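Vinylacetyl-CoA Delta-isomerase (Nitrosopumilus maritimus SCM1, PDB 6VJR) probably dehydrates 4-hydroxybutyryl-CoA and isomerises vinylacetyl-CoA, using a bound FAD and a [4Fe-4S] cluster. Local coordinates at residues 377-381 against 428-433; 35-41 against 248-253. Where two conformers were deposited one is given. Residue numbers count along the deposited sequence, not the author numbering.

Contact 1. Residues 377-381 against 428-433; sequences SRLAQ and IENMTL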
ATOM      1  N   SER A 377      11.995   6.390  -3.827  0.57 10.09           N
ATOM      2  CA  SER A 377      12.198   7.444  -4.800  0.57 10.21           C
ATOM      3  C   SER A 377      11.092   8.492  -4.742  0.57 10.42           C
ATOM      4  O   SER A 377      11.373   9.690  -4.821  0.57 11.67           O
ATOM      5  CB  SER A 377      12.288   6.850  -6.176  0.57 11.28           C
ATOM      6  OG  SER A 377      13.463   6.075  -6.278  0.57 12.29           O
ATOM      7  N   ARG A 378       9.846   8.048  -4.624  1.00 10.80           N
ATOM      8  CA  ARG A 378       8.715   8.973  -4.526  1.00 10.67           C
ATOM      9  C   ARG A 378       8.895   9.903  -3.332  1.00 10.00           C
ATOM     10  O   ARG A 378       8.748  11.118  -3.431  1.00 11.63           O
ATOM     11  CB  ARG A 378       7.402   8.210  -4.436  1.00  9.93           C
ATOM     12  CG  ARG A 378       6.170   9.085  -4.563  1.00 10.48           C
ATOM     13  CD  ARG A 378       4.906   8.253  -4.498  1.00 12.22           C
ATOM     14  NE  ARG A 378       4.566   7.804  -3.161  1.00 12.45           N
ATOM     15  CZ  ARG A 378       3.967   8.534  -2.239  1.00 13.16           C
ATOM     16  NH1 ARG A 378       3.380   9.696  -2.547  1.00 14.00           N
ATOM     17  NH2 ARG A 378       3.852   8.030  -1.035  1.00 15.08           N
ATOM     18  N   LEU A 379       9.250   9.333  -2.179  1.00 10.62           N
ATOM     19  CA  LEU A 379       9.413  10.107  -0.960  1.00 11.18           C
ATOM     20  C   LEU A 379      10.570  11.097  -1.080  1.00 11.21           C
ATOM     21  O   LEU A 379      10.496  12.209  -0.563  1.00 12.04           O
ATOM     22  CB  LEU A 379       9.555   9.211   0.260  1.00 11.59           C
ATOM     23  CG  LEU A 379       8.337   8.349   0.577  1.00 13.11           C
ATOM     24  CD1 LEU A 379       8.631   7.413   1.707  1.00 14.99           C
ATOM     25  CD2 LEU A 379       7.096   9.201   0.879  1.00 15.99           C
ATOM     26  N   ALA A 380      11.679  10.654  -1.674  1.00 11.33           N
ATOM     27  CA  ALA A 380      12.796  11.565  -1.946  1.00 11.72           C
ATOM     28  C   ALA A 380      12.374  12.782  -2.773  1.00 12.34           C
ATOM     29  O   ALA A 380      12.786  13.916  -2.500  1.00 12.45           O
ATOM     30  CB  ALA A 380      13.975  10.817  -2.564  1.00 12.86           C
ATOM     31  N   GLN A 381      11.539  12.552  -3.778  0.57 11.63           N
ATOM     32  CA  GLN A 381      11.095  13.655  -4.617  0.57 12.43           C
ATOM     33  C   GLN A 381      10.178  14.583  -3.831  0.57 12.56           C
ATOM     34  O   GLN A 381      10.238  15.790  -4.014  0.57 13.11           O
ATOM     35  CB  GLN A 381      10.389  13.148  -5.865  0.57 12.53           C
ATOM     36  CG  GLN A 381      11.321  12.403  -6.800  0.57 12.18           C
ATOM     37  CD  GLN A 381      10.730  12.243  -8.181  0.57 12.43           C
ATOM     38  OE1 GLN A 381       9.570  12.612  -8.442  0.57 12.31           O
ATOM     39  NE2 GLN A 381      11.552  11.750  -9.096  0.57 12.78           N
ATOM     40  N   ILE A 428      19.528  13.492  -6.605  1.00 11.39           N
ATOM     41  CA  ILE A 428      18.180  12.924  -6.468  1.00 12.03           C
ATOM     42  C   ILE A 428      17.558  12.675  -7.841  1.00 11.30           C
ATOM     43  O   ILE A 428      17.011  11.598  -8.079  1.00 11.91           O
ATOM     44  CB  ILE A 428      17.294  13.785  -5.554  1.00 13.13           C
ATOM     45  CG1 ILE A 428      17.875  13.843  -4.151  1.00 13.73           C
ATOM     46  CG2 ILE A 428      15.884  13.210  -5.520  1.00 12.99           C
ATOM     47  CD1 ILE A 428      17.208  14.851  -3.224  1.00 15.10           C
ATOM     48  N   GLU A 429      17.662  13.643  -8.753  1.00 12.04           N
ATOM     49  CA  GLU A 429      17.164  13.457 -10.113  1.00 11.63           C
ATOM     50  C   GLU A 429      17.810  12.238 -10.784  1.00 11.91           C
ATOM     51  O   GLU A 429      17.157  11.406 -11.397  1.00 13.73           O
ATOM     52  CB  GLU A 429      17.398  14.735 -10.918  1.00 13.19           C
ATOM     53  CG  GLU A 429      16.788  14.711 -12.311  1.00 15.91           C
ATOM     54  CD  GLU A 429      17.352  15.735 -13.321  1.00 17.22           C
ATOM     55  OE1 GLU A 429      18.477  16.257 -13.087  1.00 19.24           O
ATOM     56  OE2 GLU A 429      16.683  16.036 -14.347  1.00 21.22           O
ATOM     57  N   ASN A 430      19.125  12.120 -10.630  1.00 11.36           N
ATOM     58  CA  ASN A 430      19.881  11.045 -11.242  1.00 12.05           C
ATOM     59  C   ASN A 430      19.425   9.667 -10.774  1.00 10.98           C
ATOM     60  O   ASN A 430      19.405   8.728 -11.555  1.00 13.71           O
ATOM     61  CB  ASN A 430      21.362  11.250 -10.921  1.00 12.33           C
ATOM     62  CG  ASN A 430      22.278  10.092 -11.232  1.00 15.22           C
ATOM     63  OD1 ASN A 430      22.610   9.806 -12.392  1.00 20.41           O
ATOM     64  ND2 ASN A 430      22.651   9.380 -10.197  1.00 14.83           N
ATOM     65  N   MET A 431      19.097   9.551  -9.499  1.00 11.16           N
ATOM     66  CA  MET A 431      18.713   8.267  -8.924  1.00 11.66           C
ATOM     67  C   MET A 431      17.224   7.942  -9.096  1.00 11.98           C
ATOM     68  O   MET A 431      16.856   6.772  -8.943  1.00 13.62           O
ATOM     69  CB  MET A 431      19.092   8.215  -7.451  1.00 13.18           C
ATOM     70  CG  MET A 431      20.594   8.268  -7.266  1.00 14.95           C
ATOM     71  SD  MET A 431      21.126   8.051  -5.566  1.00 17.49           S
ATOM     72  CE  MET A 431      20.885   6.267  -5.445  1.00 19.59           C
ATOM     73  N   THR A 432      16.370   8.935  -9.378  1.00 12.28           N
ATOM     74  CA  THR A 432      14.917   8.702  -9.464  1.00 12.66           C
ATOM     75  C   THR A 432      14.355   8.817 -10.879  1.00 12.77           C
ATOM     76  O   THR A 432      13.331   8.206 -11.160  1.00 14.15           O
ATOM     77  CB  THR A 432      14.230   9.646  -8.477  1.00 13.50           C
ATOM     78  OG1 THR A 432      14.375  11.006  -8.864  1.00 14.83           O
ATOM     79  CG2 THR A 432      14.708   9.420  -7.053  1.00 14.42           C
ATOM     80  N   LEU A 433      15.008   9.586 -11.756  1.00 12.98           N
ATOM     81  CA  LEU A 433      14.620   9.750 -13.148  1.00 15.15           C
ATOM     82  C   LEU A 433      15.746   9.437 -14.138  1.00 15.52           C
ATOM     83  O   LEU A 433      15.479   9.015 -15.264  1.00 17.47           O
ATOM     84  CB  LEU A 433      14.093  11.157 -13.407  1.00 15.73           C
ATOM     85  CG  LEU A 433      12.819  11.534 -12.662  1.00 16.99           C
ATOM     86  CD1 LEU A 433      12.478  13.001 -12.843  1.00 20.31           C
ATOM     87  CD2 LEU A 433      11.730  10.653 -13.122  1.00 17.13           C
TER
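This is a buried antiparallel helix-helix contact within the C-terminal helical part of the chain, which belongs to the acyl-CoA dehydrogenase clan. It joins helix 372-384 to the C-terminal end of helix 418-432. The axes of the two short helical segments run at 156° and approach to 10.2 Å, so the helices meet through their side chains. The register agrees: CA atoms of Ser-377 and Thr-432 are 5.5 Å apart, those of Ala-380 and Ile-428 7.2 Å, so the backbones come closer at the first pair. All four of these residues direct CA-to-CB toward the partner. Ser-377 CB makes a van der Waals contact with Thr-432 CG2 at 3.6 Å and, one turn along, the apolar pair Ala-380 CB and Ile-428 CG2 meets at 4.3 Å. Leu-303 of helix 295-314 and Met-329 of helix 320-345 also touch Ala-380. The hydroxyl of Ser-377 turns back to Pro-373 O of its own helix. Gln-381 has a split role: its OE1 bonds Tyr-374 and Thr-442 of the second subunit, tying the pair to the subunit interface, and it directly precedes FAD-binding Asp-382. Its amide NE2 donates to Thr-432 OG1 (2.9 Å, N-H...O angle 164°), while Thr-432, in the p rotamer, donates from OG1 to Ile-428 O at 2.8 Å.

Contact 2. Residues 35-41 against 248-253; sequences IRPSINA and AKFGGQ
Residues 36-41 are helical (phi/psi near -60/-40), with Ile-35 leading in at -100/-32. Against them runs 248-253, an irregular segment: Ala-248 and Lys-249 have helix-like angles, then the chain extends through Phe-250 (-132/146), Gly-251 (-162/-177), Gly-252 (-111/178) and Gln-253 (-150/132). The closest CA pairs are Pro-37 with Phe-250 at 4.2 Å and Ser-38 with Gly-251 at 4.6 Å, so backbone meets backbone. Gly-251 N gives a weak hydrogen bond to Pro-37 O (3.3 Å, 146°). CA-H...O contacts run from Pro-37 CA to Lys-249 O (3.3 Å), Phe-250 CA to Pro-37 O (3.5 Å) and Ser-38 CA to Gly-251 O (3.1 Å). Water 1 accepts from Ser-38 N at 3.0 Å and bonds weakly to Gly-252 O at 3.3 Å. The arrangement is a helix's first turns laid on a glycine-containing extended loop.

Asn-40, chi1 m, sends ND2 to Lys-249 O (2.9 Å, 163°), and its OD1 accepts Arg-36 NE at 2.9 Å. Ser-38, chi1 p, donates from OG to Ile-35 O at 2.8 Å; Asn-192 ND2 also bonds this OG. Gln-253 (chi1 t, chi2 t) brings NE2 to 3.6 Å from Ile-35 CG2, with NE2 bonded to Tyr-228 OH. Phe-250, chi1 m, presents its ring edge to Ala-41 N (CD1, 3.6 Å) and Asn-40 O (CE1, 3.6 Å).

Ser-38 O also takes Gln-99 NE2 from the cluster pocket, and Gly-252 lies close to cluster ligand Cys-97. Around this, Tyr-228 of strand 224-228 touches Ile-35 and Ser-38, helix 5-11 packs on Arg-36 and Ile-39, and Leu-474 of the third subunit packs on Phe-250.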
ATOM      1  N   ILE A  35      30.827   5.915 -20.995  1.00 15.09           N
ATOM      2  CA  ILE A  35      31.173   4.569 -20.562  1.00 15.59           C
ATOM      3  C   ILE A  35      32.081   4.612 -19.332  1.00 14.33           C
ATOM      4  O   ILE A  35      32.010   3.735 -18.463  1.00 15.79           O
ATOM      5  CB  ILE A  35      31.801   3.791 -21.722  1.00 14.97           C
ATOM      6  CG1 ILE A  35      30.885   3.786 -22.961  1.00 16.10           C
ATOM      7  CG2 ILE A  35      32.206   2.375 -21.292  1.00 15.18           C
ATOM      8  CD1 ILE A  35      31.472   3.047 -24.155  1.00 16.39           C
ATOM      9  N   ARG A  36      32.925   5.637 -19.228  1.00 14.85           N
ATOM     10  CA  ARG A  36      33.924   5.661 -18.181  1.00 14.98           C
ATOM     11  C   ARG A  36      33.286   5.556 -16.789  1.00 14.15           C
ATOM     12  O   ARG A  36      33.825   4.891 -15.918  1.00 13.93           O
ATOM     13  CB  ARG A  36      34.862   6.862 -18.281  1.00 17.36           C
ATOM     14  CG  ARG A  36      35.898   6.952 -17.164  1.00 17.66           C
ATOM     15  CD  ARG A  36      36.718   5.694 -17.067  1.00 20.14           C
ATOM     16  NE  ARG A  36      37.850   5.929 -16.171  1.00 22.38           N
ATOM     17  CZ  ARG A  36      39.046   6.364 -16.527  1.00 24.47           C
ATOM     18  NH1 ARG A  36      39.311   6.606 -17.790  1.00 27.10           N
ATOM     19  NH2 ARG A  36      39.953   6.613 -15.612  1.00 25.10           N
ATOM     20  N   PRO A  37      32.134   6.173 -16.469  1.00 14.21           N
ATOM     21  CA  PRO A  37      31.597   6.040 -15.105  1.00 14.19           C
ATOM     22  C   PRO A  37      31.337   4.586 -14.710  1.00 14.10           C
ATOM     23  O   PRO A  37      31.516   4.212 -13.561  1.00 13.82           O
ATOM     24  CB  PRO A  37      30.301   6.874 -15.153  1.00 15.62           C
ATOM     25  CG  PRO A  37      30.627   7.912 -16.226  1.00 15.47           C
ATOM     26  CD  PRO A  37      31.361   7.127 -17.283  1.00 14.59           C
ATOM     27  N   SER A  38      30.873   3.748 -15.663  1.00 14.56           N
ATOM     28  CA  SER A  38      30.672   2.340 -15.345  1.00 13.46           C
ATOM     29  C   SER A  38      31.992   1.613 -15.053  1.00 13.26           C
ATOM     30  O   SER A  38      32.054   0.724 -14.197  1.00 14.34           O
ATOM     31  CB  SER A  38      29.896   1.646 -16.436  1.00 15.10           C
ATOM     32  OG  SER A  38      30.566   1.522 -17.681  1.00 14.63           O
ATOM     33  N   ILE A  39      33.028   1.977 -15.779  1.00 12.55           N
ATOM     34  CA  ILE A  39      34.375   1.456 -15.529  1.00 12.45           C
ATOM     35  C   ILE A  39      34.835   1.813 -14.123  1.00 13.22           C
ATOM     36  O   ILE A  39      35.450   1.009 -13.427  1.00 13.95           O
ATOM     37  CB  ILE A  39      35.307   1.900 -16.661  1.00 13.72           C
ATOM     38  CG1 ILE A  39      34.916   1.117 -17.936  1.00 14.22           C
ATOM     39  CG2 ILE A  39      36.764   1.732 -16.307  1.00 14.58           C
ATOM     40  CD1 ILE A  39      35.495   1.673 -19.201  1.00 16.60           C
ATOM     41  N   ASN A  40      34.646   3.063 -13.755  1.00 13.63           N
ATOM     42  CA  ASN A  40      35.022   3.547 -12.436  1.00 13.42           C
ATOM     43  C   ASN A  40      34.351   2.727 -11.341  1.00 13.85           C
ATOM     44  O   ASN A  40      34.957   2.483 -10.297  1.00 15.38           O
ATOM     45  CB  ASN A  40      34.658   5.013 -12.287  1.00 14.39           C
ATOM     46  CG  ASN A  40      35.515   5.951 -13.101  1.00 16.09           C
ATOM     47  OD1 ASN A  40      36.627   5.618 -13.519  1.00 16.61           O
ATOM     48  ND2 ASN A  40      35.035   7.159 -13.301  1.00 17.00           N
ATOM     49  N   ALA A  41      33.081   2.392 -11.542  1.00 13.80           N
ATOM     50  CA  ALA A  41      32.351   1.580 -10.576  1.00 13.46           C
ATOM     51  C   ALA A  41      33.026   0.226 -10.428  1.00 14.88           C
ATOM     52  O   ALA A  41      33.220  -0.241  -9.312  1.00 15.72           O
ATOM     53  CB  ALA A  41      30.898   1.470 -10.969  1.00 14.53           C
ATOM     54  N   ALA A 248      28.584  12.005 -11.030  1.00 14.92           N
ATOM     55  CA  ALA A 248      29.401  12.112 -12.231  1.00 13.83           C
ATOM     56  C   ALA A 248      30.453  10.997 -12.319  1.00 14.68           C
ATOM     57  O   ALA A 248      30.912  10.672 -13.425  1.00 18.02           O
ATOM     58  CB  ALA A 248      30.058  13.442 -12.282  1.00 15.29           C
ATOM     59  N   LYS A 249      30.828  10.426 -11.181  1.00 15.18           N
ATOM     60  CA  LYS A 249      31.938   9.486 -11.226  1.00 15.99           C
ATOM     61  C   LYS A 249      31.527   8.055 -11.562  1.00 15.35           C
ATOM     62  O   LYS A 249      32.342   7.307 -12.114  1.00 16.25           O
ATOM     63  CB  LYS A 249      32.696   9.452  -9.904  1.00 18.80           C
ATOM     64  CG  LYS A 249      33.943   8.579  -9.910  1.00 23.43           C
ATOM     65  CD  LYS A 249      34.819   8.768  -8.683  1.00 27.18           C
ATOM     66  CE  LYS A 249      36.044   7.938  -8.806  1.00 29.91           C
ATOM     67  NZ  LYS A 249      36.835   8.049  -7.573  1.00 32.91           N
ATOM     68  N   PHE A 250      30.274   7.686 -11.251  1.00 14.28           N
ATOM     69  CA  PHE A 250      29.853   6.298 -11.312  1.00 13.77           C
ATOM     70  C   PHE A 250      28.533   6.157 -12.049  1.00 15.20           C
ATOM     71  O   PHE A 250      27.639   6.954 -11.864  1.00 17.69           O
ATOM     72  CB  PHE A 250      29.716   5.718  -9.902  1.00 14.28           C
ATOM     73  CG  PHE A 250      30.970   5.824  -9.065  1.00 14.38           C
ATOM     74  CD1 PHE A 250      32.061   5.036  -9.371  1.00 15.21           C
ATOM     75  CD2 PHE A 250      31.011   6.644  -7.948  1.00 14.98           C
ATOM     76  CE1 PHE A 250      33.194   5.071  -8.574  1.00 16.29           C
ATOM     77  CE2 PHE A 250      32.136   6.677  -7.165  1.00 15.17           C
ATOM     78  CZ  PHE A 250      33.212   5.865  -7.448  1.00 15.09           C
ATOM     79  N   GLY A 251      28.418   5.048 -12.755  1.00 15.30           N
ATOM     80  CA  GLY A 251      27.199   4.649 -13.449  1.00 16.14           C
ATOM     81  C   GLY A 251      27.240   3.167 -13.795  1.00 15.67           C
ATOM     82  O   GLY A 251      28.226   2.447 -13.519  1.00 16.82           O
ATOM     83  N   GLY A 252      26.187   2.737 -14.479  1.00 16.22           N
ATOM     84  CA  GLY A 252      26.079   1.356 -14.925  1.00 17.25           C
ATOM     85  C   GLY A 252      26.202   1.259 -16.440  1.00 15.64           C
ATOM     86  O   GLY A 252      26.427   2.248 -17.136  1.00 16.16           O
ATOM     87  N   GLN A 253      26.160   0.024 -16.934  1.00 15.66           N
ATOM     88  CA  GLN A 253      26.367  -0.255 -18.345  1.00 14.85           C
ATOM     89  C   GLN A 253      25.557  -1.491 -18.696  1.00 14.49           C
ATOM     90  O   GLN A 253      25.684  -2.508 -18.008  1.00 14.30           O
ATOM     91  CB  GLN A 253      27.846  -0.609 -18.596  1.00 15.06           C
ATOM     92  CG  GLN A 253      28.126  -1.294 -19.942  1.00 16.33           C
ATOM     93  CD  GLN A 253      29.592  -1.638 -20.091  1.00 16.28           C
ATOM     94  OE1 GLN A 253      30.027  -2.781 -19.895  1.00 17.33           O
ATOM     95  NE2 GLN A 253      30.359  -0.614 -20.415  1.00 17.16           N
TER
HETATM   96  O   HOH W   1      28.820   4.510 -17.681  1.00 20.74           O

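In the fold
The two contacts come in series along the chain: contact 2 closes at residue 253, in the N-terminal hydroxylase-type region, before contact 1 opens at 377 in the C-terminal one. Their centres are 19 Å apart and their nearest atoms about 6 Å, without touching. Asn-247 links their surroundings: its OD1 accepts Phe-250 N and its side chain touches Asn-430 of segment 428-433. Contact 1 joins two helices near the second subunit, whereas contact 2 sets helix 36-51 on the loop before strand 254-259 and reaches the third subunit. They lie near different cofactors: the Gln-381 side chain is about 8 Å from a bound FAD, Gly-252 about 8 Å from an iron-sulfur cluster.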